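Side-chain contacts in glycerophosphoryl diester phosphodiesterase (Agrobacterium tumefaciens str. C58, PDB 3KS6), which belongs to the glycerophosphoryl diester phosphodiesterase family, built on a TIM-barrel fold, and binds a magnesium ion: residues V47-P52 and G62-M67; E175-H180 and A203-G208; D190-G195 and L222-K227. All coordinates share one frame; numbering follows the deposited sequence.

Contact 1 of 3, residues V47-P52 and G62-M67; sequences VVHHDP and GAIVDM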
loop_
_atom_site.group_PDB
_atom_site.type_symbol
_atom_site.label_atom_id
_atom_site.label_comp_id
_atom_site.label_asym_id
_atom_site.label_seq_id
_atom_site.Cartn_x
_atom_site.Cartn_y
_atom_site.Cartn_z
ATOM N N VAL A 47 -0.546 2.870 -14.446
ATOM C CA VAL A 47 0.767 2.313 -14.171
ATOM C C VAL A 47 1.020 2.238 -12.682
ATOM O O VAL A 47 0.516 3.048 -11.908
ATOM C CB VAL A 47 1.912 3.082 -14.851
ATOM C CG1 VAL A 47 1.775 3.000 -16.380
ATOM C CG2 VAL A 47 1.970 4.536 -14.362
ATOM N N VAL A 48 1.819 1.243 -12.321
ATOM C CA VAL A 48 2.164 0.914 -10.943
ATOM C C VAL A 48 3.511 1.615 -10.626
ATOM O O VAL A 48 4.553 1.276 -11.162
ATOM C CB VAL A 48 2.315 -0.611 -10.756
ATOM C CG1 VAL A 48 2.620 -0.960 -9.314
ATOM C CG2 VAL A 48 1.046 -1.350 -11.246
ATOM N N HIS A 49 3.454 2.636 -9.787
ATOM C CA HIS A 49 4.618 3.474 -9.459
ATOM C C HIS A 49 4.304 4.236 -8.202
ATOM O O HIS A 49 3.156 4.650 -8.001
ATOM C CB HIS A 49 4.892 4.450 -10.604
ATOM C CG HIS A 49 6.312 4.924 -10.670
ATOM N ND1 HIS A 49 7.290 4.199 -11.309
ATOM C CD2 HIS A 49 6.923 6.045 -10.204
ATOM C CE1 HIS A 49 8.446 4.838 -11.233
ATOM N NE2 HIS A 49 8.256 5.962 -10.570
ATOM N N HIS A 50 5.308 4.474 -7.358
ATOM C CA HIS A 50 5.049 5.208 -6.126
ATOM C C HIS A 50 4.855 6.714 -6.353
ATOM O O HIS A 50 3.753 7.221 -6.145
ATOM C CB HIS A 50 6.173 4.966 -5.108
ATOM C CG HIS A 50 6.011 5.793 -3.883
ATOM N ND1 HIS A 50 6.926 6.757 -3.508
ATOM C CD2 HIS A 50 4.996 5.858 -2.994
ATOM C CE1 HIS A 50 6.473 7.369 -2.428
ATOM N NE2 HIS A 50 5.310 6.836 -2.093
ATOM N N ASP A 51 5.903 7.428 -6.793
ATOM C CA ASP A 51 5.783 8.879 -6.980
ATOM C C ASP A 51 4.938 9.203 -8.226
ATOM O O ASP A 51 4.840 8.387 -9.150
ATOM C CB ASP A 51 7.150 9.545 -7.161
ATOM C CG ASP A 51 7.963 9.627 -5.889
ATOM O OD1 ASP A 51 7.412 9.571 -4.772
ATOM O OD2 ASP A 51 9.185 9.766 -6.049
ATOM N N PRO A 52 4.337 10.400 -8.268
ATOM C CA PRO A 52 3.590 10.798 -9.448
ATOM C C PRO A 52 4.524 11.155 -10.599
ATOM O O PRO A 52 4.047 11.466 -11.695
ATOM C CB PRO A 52 2.790 12.011 -8.965
ATOM C CG PRO A 52 3.597 12.577 -7.850
ATOM C CD PRO A 52 4.272 11.418 -7.197
ATOM N N GLY A 62 9.729 13.417 -15.261
ATOM C CA GLY A 62 8.421 13.890 -15.641
ATOM C C GLY A 62 7.248 13.246 -14.904
ATOM O O GLY A 62 7.371 12.174 -14.320
ATOM N N ALA A 63 6.119 13.957 -14.924
ATOM C CA ALA A 63 4.870 13.486 -14.338
ATOM C C ALA A 63 4.203 12.436 -15.205
ATOM O O ALA A 63 3.914 12.675 -16.361
ATOM C CB ALA A 63 3.916 14.659 -14.124
ATOM N N ILE A 64 3.865 11.289 -14.598
ATOM C CA ILE A 64 3.266 10.173 -15.322
ATOM C C ILE A 64 1.983 10.607 -16.072
ATOM O O ILE A 64 1.791 10.231 -17.243
ATOM C CB ILE A 64 2.969 8.994 -14.348
ATOM C CG1 ILE A 64 4.300 8.400 -13.811
ATOM C CG2 ILE A 64 2.057 7.929 -15.005
ATOM C CD1 ILE A 64 4.144 7.383 -12.585
ATOM N N VAL A 65 1.144 11.421 -15.413
ATOM C CA VAL A 65 -0.138 11.827 -15.997
ATOM C C VAL A 65 0.032 12.688 -17.264
ATOM O O VAL A 65 -0.921 12.797 -18.025
ATOM C CB VAL A 65 -1.016 12.557 -14.972
ATOM C CG1 VAL A 65 -0.455 13.924 -14.648
ATOM C CG2 VAL A 65 -2.510 12.594 -15.427
ATOM N N ASP A 66 1.216 13.284 -17.468
ATOM C CA ASP A 66 1.521 14.093 -18.656
ATOM C C ASP A 66 2.132 13.246 -19.780
ATOM O O ASP A 66 2.421 13.755 -20.863
ATOM C CB ASP A 66 2.513 15.199 -18.302
ATOM C CG ASP A 66 1.945 16.244 -17.374
ATOM O OD1 ASP A 66 0.720 16.395 -17.307
ATOM O OD2 ASP A 66 2.760 16.929 -16.714
HETATM N N MSE A 67 2.321 11.950 -19.550
HETATM C CA MSE A 67 3.042 11.094 -20.482
HETATM C C MSE A 67 2.152 9.986 -20.999
HETATM O O MSE A 67 1.277 9.533 -20.283
HETATM C CB MSE A 67 4.221 10.411 -19.744
HETATM C CG MSE A 67 5.280 11.356 -19.249
HETATM SE SE MSE A 67 6.601 10.341 -18.157
HETATM C CE MSE A 67 7.493 11.663 -17.665
HETATM O O HOH W 1 1.444 12.159 -12.365
#
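Ala63 CA lies 3.4 Å from Pro52 O, a CA-H...O contact with an angle of 139° at the hydrogen. The next residue makes the main polar bond. Ile64 N donates to Pro52 O over 2.9 Å, and the N-H points at the oxygen with an angle of 164°. The donor is tilted 20° from the carbonyl plane.

The Ile64 side chain turns toward 47-52 and is buried against Val47, His49 and the Asp51 carbonyl. Ile64 CG2 stands anti to its backbone N and meets Val47 CG2 tip to tip at 3.5 Å. Ile64 CD1 reaches His49 CB at 3.6 Å and comes obliquely to the ring. The same methyl touches Asp51 O, which lies in plane at the edge of the His49 ring.

The nine-residue connection between the segments has no helix or strand. The contact brings its two ends together between strand 46-48 and helix 69-74 of this TIM-barrel family protein. Strand 46-48 runs antiparallel to strand 33-40, which carries the magnesium ligands Glu35 and Asp37.

At Val65 a water accepts from the backbone N at 3.2 Å. It also donates to Pro52 O, so that oxygen takes two hydrogen bonds. Residues 64-66 form a 3-10 turn. Asp66 N bonds to Ala63 O, and Met67 N bonds to Ile64 O at 2.9 Å.

Contact 2 of 3, residues E175-H180 and A203-G208; sequences ETAIAH and AGLDFG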
loop_
_atom_site.group_PDB
_atom_site.type_symbol
_atom_site.label_atom_id
_atom_site.label_comp_id
_atom_site.label_asym_id
_atom_site.label_seq_id
_atom_site.Cartn_x
_atom_site.Cartn_y
_atom_site.Cartn_z
ATOM N N GLU A 175 -11.905 10.772 15.680
ATOM C CA GLU A 175 -13.142 11.515 15.355
ATOM C C GLU A 175 -13.380 11.525 13.847
ATOM O O GLU A 175 -14.483 11.253 13.349
ATOM C CB GLU A 175 -13.008 13.013 15.727
ATOM C CG GLU A 175 -13.033 13.401 17.194
ATOM C CD GLU A 175 -12.581 14.861 17.442
ATOM O OE1 GLU A 175 -12.386 15.659 16.470
ATOM O OE2 GLU A 175 -12.413 15.201 18.639
ATOM N N THR A 176 -12.319 11.903 13.148
ATOM C CA THR A 176 -12.340 12.118 11.728
ATOM C C THR A 176 -12.617 10.841 10.960
ATOM O O THR A 176 -13.466 10.796 10.046
ATOM C CB THR A 176 -11.011 12.765 11.274
ATOM O OG1 THR A 176 -10.824 13.981 12.008
ATOM C CG2 THR A 176 -11.031 13.043 9.770
ATOM N N ALA A 177 -11.942 9.773 11.347
ATOM C CA ALA A 177 -12.197 8.483 10.731
ATOM C C ALA A 177 -13.670 8.076 10.908
ATOM O O ALA A 177 -14.315 7.667 9.959
ATOM C CB ALA A 177 -11.254 7.404 11.317
ATOM N N ILE A 178 -14.207 8.218 12.110
ATOM C CA ILE A 178 -15.577 7.847 12.382
ATOM C C ILE A 178 -16.556 8.676 11.540
ATOM O O ILE A 178 -17.496 8.116 10.951
ATOM C CB ILE A 178 -15.894 7.950 13.899
ATOM C CG1 ILE A 178 -15.125 6.831 14.643
ATOM C CG2 ILE A 178 -17.408 7.825 14.155
ATOM C CD1 ILE A 178 -15.118 7.026 16.158
ATOM N N ALA A 179 -16.309 9.984 11.465
ATOM C CA ALA A 179 -17.161 10.928 10.731
ATOM C C ALA A 179 -17.197 10.580 9.246
ATOM O O ALA A 179 -18.200 10.832 8.543
ATOM C CB ALA A 179 -16.667 12.319 10.911
ATOM N N HIS A 180 -16.112 9.993 8.777
ATOM C CA HIS A 180 -15.991 9.579 7.375
ATOM C C HIS A 180 -16.252 8.085 7.087
ATOM O O HIS A 180 -15.967 7.585 5.968
ATOM C CB HIS A 180 -14.615 9.961 6.924
ATOM C CG HIS A 180 -14.478 11.429 6.670
ATOM N ND1 HIS A 180 -14.529 11.957 5.393
ATOM C CD2 HIS A 180 -14.353 12.479 7.512
ATOM C CE1 HIS A 180 -14.396 13.270 5.464
ATOM N NE2 HIS A 180 -14.293 13.615 6.737
ATOM N N ALA A 203 -12.301 2.722 20.117
ATOM C CA ALA A 203 -13.252 3.450 19.265
ATOM C C ALA A 203 -13.892 2.581 18.169
ATOM O O ALA A 203 -14.694 3.065 17.328
ATOM C CB ALA A 203 -12.526 4.695 18.633
ATOM N N GLY A 204 -13.558 1.304 18.160
ATOM C CA GLY A 204 -14.121 0.387 17.190
ATOM C C GLY A 204 -13.365 0.245 15.884
ATOM O O GLY A 204 -13.813 -0.494 14.993
ATOM N N LEU A 205 -12.203 0.899 15.780
ATOM C CA LEU A 205 -11.423 0.933 14.563
ATOM C C LEU A 205 -10.338 -0.102 14.547
ATOM O O LEU A 205 -9.759 -0.411 15.604
ATOM C CB LEU A 205 -10.747 2.306 14.432
ATOM C CG LEU A 205 -11.609 3.574 14.369
ATOM C CD1 LEU A 205 -10.692 4.776 14.361
ATOM C CD2 LEU A 205 -12.553 3.560 13.167
ATOM N N ASP A 206 -10.024 -0.632 13.369
ATOM C CA ASP A 206 -8.891 -1.549 13.264
ATOM C C ASP A 206 -7.604 -0.726 13.203
ATOM O O ASP A 206 -7.610 0.430 12.795
ATOM C CB ASP A 206 -8.958 -2.437 12.023
ATOM C CG ASP A 206 -9.946 -3.590 12.157
ATOM O OD1 ASP A 206 -10.382 -3.881 13.277
ATOM O OD2 ASP A 206 -10.282 -4.193 11.118
ATOM N N PHE A 207 -6.501 -1.340 13.612
ATOM C CA PHE A 207 -5.226 -0.636 13.763
ATOM C C PHE A 207 -4.093 -1.406 13.121
ATOM O O PHE A 207 -3.780 -2.520 13.527
ATOM C CB PHE A 207 -4.890 -0.423 15.267
ATOM C CG PHE A 207 -3.593 0.363 15.506
ATOM C CD1 PHE A 207 -3.582 1.766 15.456
ATOM C CD2 PHE A 207 -2.410 -0.290 15.780
ATOM C CE1 PHE A 207 -2.421 2.482 15.660
ATOM C CE2 PHE A 207 -1.222 0.430 15.993
ATOM C CZ PHE A 207 -1.227 1.810 15.911
ATOM N N GLY A 208 -3.429 -0.776 12.165
ATOM C CA GLY A 208 -2.251 -1.334 11.547
ATOM C C GLY A 208 -1.155 -0.312 11.291
ATOM O O GLY A 208 -1.301 0.872 11.623
#
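Leu205, just before strand 206-210, points its CB toward the last turn of helix 162-179. CB itself makes no close contact with 175-180. CG stands anti to the carbonyl carbon (chi1 -60°), which carries the two methyls forward to the helix. Leu205 CD1 comes nearest Ala177 CB, at 4.1 Å. CD2 lies between Ala177 and the next residue of the helix, with Leu205 CD2 4.4 Å from Ile178 CG1.

Ile178 closes the outer side of the contact. Its CB does not point straight at the partner, but the end of the chain comes nearer. Ile178 CD1 lies 4.3 Å from Ala203 CB and 4.2 Å from Ala203 O. No hydrogen bond joins the two segments. The contacts are at ordinary van der Waals distance, with Ala177 and Leu205 buried and Ile178 exposed.

Gly204 ends helix 194-202 in a Schellman motif with positive phi (90°), and the chain then enters strand 206-210. Leu205 also packs on Val200 of helix 194-202 and on Ile174 of helix 162-179. The contact thus joins the end of helix 162-179 to the turn between helix 194-202 and strand 206-210. In the TIM barrel that strand pairs in parallel with strand 184-188.

Contact 3 of 3, residues D190-G195 and L222-K227; sequences DTADAG and LDLGVK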
loop_
_atom_site.group_PDB
_atom_site.type_symbol
_atom_site.label_atom_id
_atom_site.label_comp_id
_atom_site.label_asym_id
_atom_site.label_seq_id
_atom_site.Cartn_x
_atom_site.Cartn_y
_atom_site.Cartn_z
ATOM N N ASP A 190 6.881 3.858 13.637
ATOM C CA ASP A 190 7.599 4.643 14.655
ATOM C C ASP A 190 6.681 5.542 15.487
ATOM O O ASP A 190 7.124 6.034 16.507
ATOM C CB ASP A 190 8.741 5.478 14.046
ATOM C CG ASP A 190 9.888 4.630 13.479
ATOM O OD1 ASP A 190 10.022 3.435 13.842
ATOM O OD2 ASP A 190 10.642 5.203 12.671
ATOM N N THR A 191 5.431 5.758 15.047
ATOM C CA THR A 191 4.429 6.485 15.809
ATOM C C THR A 191 3.434 5.599 16.580
ATOM O O THR A 191 2.578 6.084 17.315
ATOM C CB THR A 191 3.665 7.488 14.923
ATOM O OG1 THR A 191 2.796 6.794 14.010
ATOM C CG2 THR A 191 4.652 8.400 14.167
ATOM N N ALA A 192 3.555 4.289 16.443
ATOM C CA ALA A 192 2.679 3.358 17.094
ATOM C C ALA A 192 3.214 3.027 18.471
ATOM O O ALA A 192 4.428 3.005 18.680
ATOM C CB ALA A 192 2.582 2.044 16.259
ATOM N N ASP A 193 2.292 2.709 19.362
ATOM C CA ASP A 193 2.572 2.190 20.675
ATOM C C ASP A 193 1.289 1.612 21.250
ATOM O O ASP A 193 0.198 1.784 20.658
ATOM C CB ASP A 193 3.201 3.266 21.554
ATOM C CG ASP A 193 2.347 4.504 21.686
ATOM O OD1 ASP A 193 1.140 4.384 21.940
ATOM O OD2 ASP A 193 2.895 5.621 21.557
ATOM N N ALA A 194 1.410 0.919 22.380
ATOM C CA ALA A 194 0.264 0.259 23.026
ATOM C C ALA A 194 -0.901 1.197 23.316
ATOM O O ALA A 194 -2.054 0.823 23.137
ATOM C CB ALA A 194 0.715 -0.432 24.355
ATOM N N GLY A 195 -0.597 2.397 23.819
ATOM C CA GLY A 195 -1.650 3.356 24.157
ATOM C C GLY A 195 -2.425 3.804 22.923
ATOM O O GLY A 195 -3.634 3.946 22.984
ATOM N N LEU A 222 4.834 -6.978 15.423
ATOM C CA LEU A 222 4.427 -8.314 15.877
ATOM C C LEU A 222 4.115 -8.353 17.368
ATOM O O LEU A 222 3.100 -8.912 17.753
ATOM C CB LEU A 222 5.467 -9.371 15.484
ATOM C CG LEU A 222 5.741 -9.595 13.990
ATOM C CD1 LEU A 222 7.062 -10.392 13.754
ATOM C CD2 LEU A 222 4.516 -10.296 13.291
ATOM N N ASP A 223 4.960 -7.728 18.186
ATOM C CA ASP A 223 4.747 -7.604 19.635
ATOM C C ASP A 223 3.493 -6.841 19.954
ATOM O O ASP A 223 2.782 -7.202 20.862
ATOM C CB ASP A 223 5.925 -6.891 20.333
ATOM C CG ASP A 223 7.159 -7.781 20.480
ATOM O OD1 ASP A 223 7.048 -9.006 20.242
ATOM O OD2 ASP A 223 8.225 -7.225 20.821
ATOM N N LEU A 224 3.230 -5.755 19.232
ATOM C CA LEU A 224 1.980 -5.007 19.448
ATOM C C LEU A 224 0.713 -5.765 19.035
ATOM O O LEU A 224 -0.368 -5.517 19.595
ATOM C CB LEU A 224 2.040 -3.647 18.743
ATOM C CG LEU A 224 2.905 -2.581 19.393
ATOM C CD1 LEU A 224 2.891 -1.331 18.530
ATOM C CD2 LEU A 224 2.407 -2.275 20.806
ATOM N N GLY A 225 0.847 -6.693 18.086
ATOM C CA GLY A 225 -0.251 -7.521 17.629
ATOM C C GLY A 225 -1.135 -6.747 16.676
ATOM O O GLY A 225 -2.343 -6.918 16.677
ATOM N N VAL A 226 -0.525 -5.874 15.873
ATOM C CA VAL A 226 -1.270 -5.004 14.962
ATOM C C VAL A 226 -1.929 -5.830 13.841
ATOM O O VAL A 226 -1.519 -6.959 13.563
ATOM C CB VAL A 226 -0.375 -3.867 14.400
ATOM C CG1 VAL A 226 0.320 -3.077 15.536
ATOM C CG2 VAL A 226 0.603 -4.383 13.359
ATOM N N LYS A 227 -2.957 -5.271 13.195
ATOM C CA LYS A 227 -3.685 -6.010 12.186
ATOM C C LYS A 227 -2.812 -6.396 11.017
ATOM O O LYS A 227 -2.890 -7.522 10.507
ATOM C CB LYS A 227 -4.894 -5.187 11.677
ATOM C CG LYS A 227 -5.717 -5.914 10.655
ATOM C CD LYS A 227 -6.945 -5.080 10.198
ATOM C CE LYS A 227 -7.727 -5.803 9.090
ATOM N NZ LYS A 227 -8.971 -5.053 8.816
#
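Two outer helices of the TIM barrel meet here, the N-terminal end of helix 194-202 and the C-terminal end of helix 215-224. Leu224 carries the contact from its side. Its CG stands anti to the carbonyl carbon (chi1 -75°), and the two methyls reach different parts of 190-195. Leu224 CD1 lies 4.1 Å from Ala192 CB, on the buried side. CD2 rests against the start of the helix. Leu224 CD2 is 3.7 Å from Ala194 N and 4.3 Å from Ala194 CB, and it also touches the carbonyl carbon of Asp193. Leucine thus packs on backbone as much as on side chains, and no hydrogen bond crosses the contact.

Asp193 turns its CB away from Leu224. It is the N-cap of helix 194-202, and its OD1 accepts from Leu196 N. The carbonyl O of Ala192 accepts from Lys220 NZ. In the partner segment, Gly225 ends helix 215-224 with positive phi (78°) and leads toward strand 228-231. Phe207 and Cys209 of strand 206-210 lie beneath Ala192. Helix 194-202, strand 206-210 and helix 215-224 follow one another in the alternating strand-helix order of a TIM barrel.

Contacts 2 and 3 are neighbours, with centres about 16 Å apart, while contact 1 lies more than 30 Å from either, centre to centre. Contacts 1 and 3 are on opposite sides of the chain's centre. All three are partly buried, and none is a pure core contact. Contact 3 takes the start of helix 194-202, contact 2 the residues just past its end. Neither has a hydrogen bond across its segments; both rest on methyl packing. They are tied directly by a salt bridge from Asp206 OD2 to Lys227 NZ and by packing of Phe207 on Ala192. Contact 1 adds a backbone hydrogen bond and a water. It joins a strand end to a 3-10 turn in the connection after it, whereas contacts 2 and 3 involve helix ends.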